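Local coordinates for protein putative hydrolase (Chromobacterium violaceum, PDB 3MCW) that is a putative hydrolase of the isochorismatase family, whose substrate and reaction are not established, at residues L17-Q22 and S124-A129. Numbering follows the deposited sequence.
Sequences LIDMQQ and SNSVEA. With EDO (1,2-ethanediol), chain I.
Ile18, the last residue of strand 14-18, reaches across to helix 123-136 and touches both Ser126 and Val127. In one of its two conformers chi1 is -62°, which sets CG1 beside the backbone N and CG2 anti to it; CG2 then lies 4.1 Å from Ser126 CB and 4.3 Å from Val127 CG2, while the other branch stretches out so that CD1 comes 4.2 Å from Val127 CA. A beta-branched residue suits a strand end facing a helix, since CG2 lies against both residues while the CG1-CD1 arm runs over Val127; Val127, itself branched, answers with one methyl. This is the layering of the alpha/beta isochorismatase fold, in which a parallel sheet carries helices on its faces: strand 14-18 pairs with strand 115-121, and the helix follows directly from that neighbour.

Beyond the strand, Asp19 takes a left-handed backbone conformation. Its OD2 stands 3.5 Å from Ser126 CB and is the oxygen that salt-bridges Lys93 NZ. The lysine NZ also hydrogen-bonds Ser126 OG, so it links both segments. Asp19, Lys93 and Ser126 stand where isochorismatase-family enzymes such as nicotinamidases have the Asp-Lys-Cys triad, the serine hydroxyl in place of the thiol; whether they act in catalysis here is not established. Just before Ser126, Asn125 turns its amide to the second subunit, where ND2 hydrogen-bonds Glu177 of that subunit; ND2 also donates a nearly straight hydrogen bond (3.1 Å, 167°) to O2 of a 1,2-ethanediol, probably from the crystallisation liquor, which is also bound by Tyr69.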
# COMPACT_ATOMS: atom_id res chain seq x y z
N LEU A 17 12.66 -8.78 -7.65
CA LEU A 17 11.65 -9.38 -8.55
C LEU A 17 10.57 -10.05 -7.72
O LEU A 17 10.87 -10.98 -6.98
CB LEU A 17 12.32 -10.39 -9.49
CG LEU A 17 13.28 -9.81 -10.50
CD1 LEU A 17 13.90 -10.94 -11.36
CD2 LEU A 17 12.63 -8.76 -11.37
N ILE A 18 9.34 -9.60 -7.88
CA ILE A 18 8.25 -10.01 -7.00
C ILE A 18 7.29 -11.00 -7.63
O ILE A 18 6.56 -10.69 -8.57
CB ILE A 18 7.54 -8.76 -6.46
CG1 ILE A 18 8.52 -7.91 -5.63
CG2 ILE A 18 6.22 -9.16 -5.72
CD1 ILE A 18 7.92 -6.56 -5.24
N ASP A 19 7.29 -12.20 -7.07
CA ASP A 19 6.23 -13.17 -7.23
C ASP A 19 5.96 -13.62 -8.68
O ASP A 19 4.84 -13.93 -9.04
CB ASP A 19 4.91 -12.68 -6.60
CG ASP A 19 4.98 -12.47 -5.11
OD1 ASP A 19 5.98 -12.77 -4.47
OD2 ASP A 19 3.96 -11.93 -4.56
N MSE A 20 7.02 -13.70 -9.47
CA MSE A 20 6.92 -14.07 -10.88
C MSE A 20 6.88 -15.59 -11.01
O MSE A 20 7.82 -16.21 -11.48
CB MSE A 20 8.04 -13.43 -11.68
CG MSE A 20 7.84 -11.95 -11.83
SE MSE A 20 6.36 -11.47 -13.00
CE MSE A 20 7.57 -11.73 -14.59
N GLN A 21 5.77 -16.14 -10.57
CA GLN A 21 5.50 -17.56 -10.44
C GLN A 21 4.41 -17.96 -11.43
O GLN A 21 3.60 -17.15 -11.88
CB GLN A 21 5.14 -17.92 -9.01
CG GLN A 21 6.30 -17.78 -8.04
CD GLN A 21 5.85 -17.56 -6.62
OE1 GLN A 21 5.73 -16.41 -6.18
NE2 GLN A 21 5.57 -18.66 -5.90
N GLN A 22 4.41 -19.24 -11.78
CA GLN A 22 3.51 -19.73 -12.82
C GLN A 22 2.04 -19.61 -12.43
O GLN A 22 1.18 -19.56 -13.31
CB GLN A 22 3.88 -21.15 -13.22
CG GLN A 22 5.28 -21.20 -13.87
CD GLN A 22 5.78 -22.59 -14.14
OE1 GLN A 22 5.02 -23.46 -14.45
NE2 GLN A 22 7.09 -22.80 -13.98
N SER A 124 -0.81 -3.84 -8.63
CA SER A 124 -1.72 -3.23 -7.69
C SER A 124 -1.87 -4.00 -6.38
O SER A 124 -2.50 -3.49 -5.46
CB SER A 124 -3.07 -3.09 -8.38
OG SER A 124 -3.47 -4.34 -8.95
N ASN A 125 -1.31 -5.21 -6.29
CA ASN A 125 -1.43 -6.02 -5.09
C ASN A 125 -0.05 -6.14 -4.42
O ASN A 125 0.36 -5.20 -3.73
CB ASN A 125 -2.19 -7.32 -5.35
CG ASN A 125 -2.61 -7.97 -4.06
OD1 ASN A 125 -2.62 -7.34 -3.00
ND2 ASN A 125 -3.03 -9.19 -4.13
N SER A 126 0.69 -7.23 -4.62
CA SER A 126 1.94 -7.39 -3.91
C SER A 126 3.02 -6.40 -4.30
O SER A 126 3.84 -6.02 -3.45
CB SER A 126 2.45 -8.82 -4.03
OG SER A 126 1.63 -9.72 -3.28
N VAL A 127 3.08 -5.99 -5.57
CA VAL A 127 4.07 -4.98 -5.95
C VAL A 127 3.76 -3.66 -5.22
O VAL A 127 4.61 -3.11 -4.55
CB VAL A 127 4.14 -4.77 -7.47
CG1 VAL A 127 5.03 -3.62 -7.81
CG2 VAL A 127 4.63 -6.06 -8.18
N GLU A 128 2.53 -3.18 -5.32
CA GLU A 128 2.14 -1.94 -4.66
C GLU A 128 2.34 -2.04 -3.13
O GLU A 128 2.84 -1.07 -2.55
CB GLU A 128 0.72 -1.58 -5.01
CG GLU A 128 0.24 -0.32 -4.33
CD GLU A 128 -0.93 0.37 -5.00
OE1 GLU A 128 -1.44 -0.12 -6.03
OE2 GLU A 128 -1.30 1.40 -4.41
N ALA A 129 1.96 -3.14 -2.52
CA ALA A 129 2.13 -3.26 -1.06
C ALA A 129 3.60 -3.13 -0.67
O ALA A 129 3.98 -2.45 0.29
CB ALA A 129 1.58 -4.59 -0.56
C1 EDO I . -1.83 -12.20 -8.42
O1 EDO I . -1.90 -13.44 -7.70
C2 EDO I . -2.95 -11.30 -8.00
O2 EDO I . -2.55 -10.46 -6.94